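Local coordinates for choline/ethanolamine kinase family protein (Mesorhizobium loti, PDB 3DXQ) that probably acts as a small-molecule kinase of the choline/ethanolamine kinase type, transferring phosphate to an alcohol such as ethanolamine, at residues H177-C182 and W197-M202. Residues are numbered along the deposited sequence; the frame is centred on the assembly and turned at random.
Sequences HCDPLC and WEYSGM
His177 turns an edge of its imidazole onto one face of the Trp197 indole. The stack is T-shaped, with ring planes at 61°. CD2 of His177 does the touching, 3.7 Å from CE3 of Trp197 and set toward the rim of the six-membered ring. CG of His177 stands anti to the backbone N (chi1 -178°), which carries the ring across to the indole. This is the tightly packed, buried part. Ala61, Ala62 and Ala65 of helix 55-67 also pack against the indole. An alanine in place of Trp197 would probably open a gap beside helix 55-67 and leave His177 CD2 without its aromatic face.

The turn 197-200 is type I. Trp197 O accepts from both Ser200 N and Ser200 OG, the latter at 2.8 Å. Ser200 CA also makes a CH...O contact with His177 O, at 3.6 Å. The packing is looser at partly exposed Tyr199. Its ring runs alongside the Asp179 side chain, with CD2 3.9 Å from Asp179 CB, and no hydrogen bond joins the pair.

His177, Asp179 and Asn184 fit the HxDxxxxN catalytic-loop motif of this kinase family, in which Asp179 would be the catalytic aspartate. His177 NE2 bonds to Val195 O, while ND1 accepts from Asp179 N at 3.1 Å. These two bonds and the indole fix the imidazole's rotation, so His177 would be a second-shell residue, and it ties the Asp179 backbone to Val195.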
ATOM      1  N   HIS A 177      -4.511  -0.216   5.460  1.00 41.11           N
ATOM      2  CA  HIS A 177      -4.094  -1.095   4.383  1.00 41.47           C
ATOM      3  C   HIS A 177      -2.572  -1.212   4.319  1.00 42.93           C
ATOM      4  O   HIS A 177      -2.060  -2.290   4.049  1.00 44.86           O
ATOM      5  CB  HIS A 177      -4.609  -0.572   3.058  1.00 40.74           C
ATOM      6  CG  HIS A 177      -4.255  -1.438   1.902  1.00 40.27           C
ATOM      7  ND1 HIS A 177      -2.999  -1.430   1.332  1.00 34.97           N
ATOM      8  CD2 HIS A 177      -4.990  -2.339   1.203  1.00 35.73           C
ATOM      9  CE1 HIS A 177      -2.972  -2.300   0.334  1.00 44.36           C
ATOM     10  NE2 HIS A 177      -4.167  -2.862   0.233  1.00 39.74           N
ATOM     11  N   CYS A 178      -1.876  -0.088   4.511  1.00 42.00           N
ATOM     12  CA  CYS A 178      -0.405  -0.041   4.622  1.00 44.62           C
ATOM     13  C   CYS A 178       0.437  -0.135   3.355  1.00 44.81           C
ATOM     14  O   CYS A 178       1.600   0.241   3.380  1.00 44.65           O
ATOM     15  CB  CYS A 178       0.094  -1.066   5.631  1.00 45.15           C
ATOM     16  SG  CYS A 178      -0.474  -0.704   7.286  1.00 48.99           S
ATOM     17  N   ASP A 179      -0.113  -0.656   2.266  1.00 45.83           N
ATOM     18  CA  ASP A 179       0.598  -0.654   0.995  1.00 47.62           C
ATOM     19  C   ASP A 179      -0.366  -0.328  -0.137  1.00 47.79           C
ATOM     20  O   ASP A 179      -0.537  -1.126  -1.055  1.00 48.44           O
ATOM     21  CB  ASP A 179       1.286  -2.005   0.744  1.00 48.77           C
ATOM     22  CG  ASP A 179       2.200  -1.985  -0.488  1.00 51.68           C
ATOM     23  OD1 ASP A 179       2.949  -0.994  -0.681  1.00 51.86           O
ATOM     24  OD2 ASP A 179       2.159  -2.969  -1.253  1.00 56.30           O
ATOM     25  N   PRO A 180      -1.003   0.852  -0.072  1.00 48.58           N
ATOM     26  CA  PRO A 180      -2.016   1.236  -1.059  1.00 48.76           C
ATOM     27  C   PRO A 180      -1.464   1.654  -2.430  1.00 48.24           C
ATOM     28  O   PRO A 180      -1.582   2.816  -2.830  1.00 49.68           O
ATOM     29  CB  PRO A 180      -2.741   2.397  -0.365  1.00 49.30           C
ATOM     30  CG  PRO A 180      -1.675   3.022   0.475  1.00 49.62           C
ATOM     31  CD  PRO A 180      -0.834   1.884   0.971  1.00 47.43           C
ATOM     32  N   LEU A 181      -0.873   0.701  -3.142  1.00 46.87           N
ATOM     33  CA  LEU A 181      -0.428   0.935  -4.508  1.00 46.04           C
ATOM     34  C   LEU A 181      -1.647   1.266  -5.374  1.00 44.96           C
ATOM     35  O   LEU A 181      -2.755   0.809  -5.111  1.00 43.73           O
ATOM     36  CB  LEU A 181       0.272  -0.297  -5.085  1.00 45.63           C
ATOM     37  CG  LEU A 181       1.512  -0.897  -4.381  1.00 48.36           C
ATOM     38  CD1 LEU A 181       1.717  -2.341  -4.863  1.00 40.15           C
ATOM     39  CD2 LEU A 181       2.795  -0.068  -4.573  1.00 37.91           C
ATOM     40  N   CYS A 182      -1.438   2.070  -6.407  1.00 44.34           N
ATOM     41  CA  CYS A 182      -2.511   2.450  -7.281  1.00 42.72           C
ATOM     42  C   CYS A 182      -3.264   1.228  -7.794  1.00 42.55           C
ATOM     43  O   CYS A 182      -4.513   1.233  -7.829  1.00 39.08           O
ATOM     44  CB  CYS A 182      -1.963   3.252  -8.445  1.00 42.07           C
ATOM     45  SG  CYS A 182      -1.263   4.817  -7.946  1.00 48.56           S
ATOM     46  N   TRP A 197      -4.475  -7.256   0.918  1.00 50.98           N
ATOM     47  CA  TRP A 197      -4.366  -6.870   2.317  1.00 49.19           C
ATOM     48  C   TRP A 197      -3.246  -7.555   3.036  1.00 48.66           C
ATOM     49  O   TRP A 197      -3.240  -7.619   4.254  1.00 48.73           O
ATOM     50  CB  TRP A 197      -5.706  -7.152   3.012  1.00 48.49           C
ATOM     51  CG  TRP A 197      -6.794  -6.377   2.367  1.00 48.68           C
ATOM     52  CD1 TRP A 197      -7.514  -6.744   1.278  1.00 49.01           C
ATOM     53  CD2 TRP A 197      -7.249  -5.065   2.727  1.00 48.80           C
ATOM     54  NE1 TRP A 197      -8.412  -5.763   0.948  1.00 51.33           N
ATOM     55  CE2 TRP A 197      -8.266  -4.715   1.819  1.00 49.07           C
ATOM     56  CE3 TRP A 197      -6.908  -4.160   3.734  1.00 47.20           C
ATOM     57  CZ2 TRP A 197      -8.944  -3.505   1.891  1.00 49.67           C
ATOM     58  CZ3 TRP A 197      -7.578  -2.954   3.801  1.00 50.05           C
ATOM     59  CH2 TRP A 197      -8.584  -2.638   2.887  1.00 50.19           C
ATOM     60  N   GLU A 198      -2.260  -8.026   2.298  1.00 51.23           N
ATOM     61  CA  GLU A 198      -1.170  -8.784   2.922  1.00 53.46           C
ATOM     62  C   GLU A 198      -0.298  -7.985   3.905  1.00 51.88           C
ATOM     63  O   GLU A 198       0.271  -8.572   4.834  1.00 51.15           O
ATOM     64  CB  GLU A 198      -0.305  -9.461   1.853  1.00 54.11           C
ATOM     65  CG  GLU A 198       0.443  -8.496   0.957  1.00 60.15           C
ATOM     66  CD  GLU A 198       0.971  -9.159  -0.294  1.00 64.48           C
ATOM     67  OE1 GLU A 198       1.646 -10.217  -0.174  1.00 73.20           O
ATOM     68  OE2 GLU A 198       0.712  -8.617  -1.390  1.00 72.87           O
ATOM     69  N   TYR A 199      -0.199  -6.668   3.722  1.00 51.24           N
ATOM     70  CA  TYR A 199       0.611  -5.834   4.624  1.00 51.98           C
ATOM     71  C   TYR A 199      -0.228  -5.074   5.668  1.00 51.49           C
ATOM     72  O   TYR A 199       0.292  -4.219   6.385  1.00 50.08           O
ATOM     73  CB  TYR A 199       1.444  -4.834   3.826  1.00 53.75           C
ATOM     74  CG  TYR A 199       2.473  -5.427   2.893  1.00 54.11           C
ATOM     75  CD1 TYR A 199       3.786  -5.667   3.319  1.00 58.26           C
ATOM     76  CD2 TYR A 199       2.155  -5.690   1.574  1.00 53.06           C
ATOM     77  CE1 TYR A 199       4.746  -6.184   2.441  1.00 59.82           C
ATOM     78  CE2 TYR A 199       3.087  -6.215   0.699  1.00 58.65           C
ATOM     79  CZ  TYR A 199       4.379  -6.458   1.129  1.00 61.54           C
ATOM     80  OH  TYR A 199       5.279  -6.970   0.225  1.00 63.51           O
ATOM     81  N   SER A 200      -1.516  -5.393   5.755  1.00 51.02           N
ATOM     82  CA  SER A 200      -2.435  -4.703   6.654  1.00 50.95           C
ATOM     83  C   SER A 200      -1.974  -4.767   8.074  1.00 50.44           C
ATOM     84  O   SER A 200      -1.275  -5.698   8.449  1.00 52.58           O
ATOM     85  CB  SER A 200      -3.828  -5.329   6.597  1.00 52.22           C
ATOM     86  OG  SER A 200      -4.366  -5.268   5.298  1.00 53.14           O
ATOM     87  N   GLY A 201      -2.403  -3.777   8.855  1.00 49.19           N
ATOM     88  CA  GLY A 201      -2.090  -3.682  10.281  1.00 48.77           C
ATOM     89  C   GLY A 201      -2.686  -2.423  10.929  1.00 48.35           C
ATOM     90  O   GLY A 201      -3.221  -1.540  10.244  1.00 48.73           O
HETATM   91  N   MSE A 202      -2.619  -2.343  12.256  1.00 45.24           N
HETATM   92  CA  MSE A 202      -3.038  -1.148  12.960  1.00 42.09           C
HETATM   93  C   MSE A 202      -1.891  -0.173  12.706  1.00 44.54           C
HETATM   94  O   MSE A 202      -0.728  -0.579  12.747  1.00 46.21           O
HETATM   95  CB  MSE A 202      -3.206  -1.413  14.454  1.00 40.47           C
HETATM   96  CG  MSE A 202      -4.201  -2.491  14.799  1.00 39.60           C
HETATM   97 SE   MSE A 202      -5.928  -2.183  13.902  0.75 33.74          SE
HETATM   98  CE  MSE A 202      -6.415  -0.473  14.824  1.00 31.64           C
TER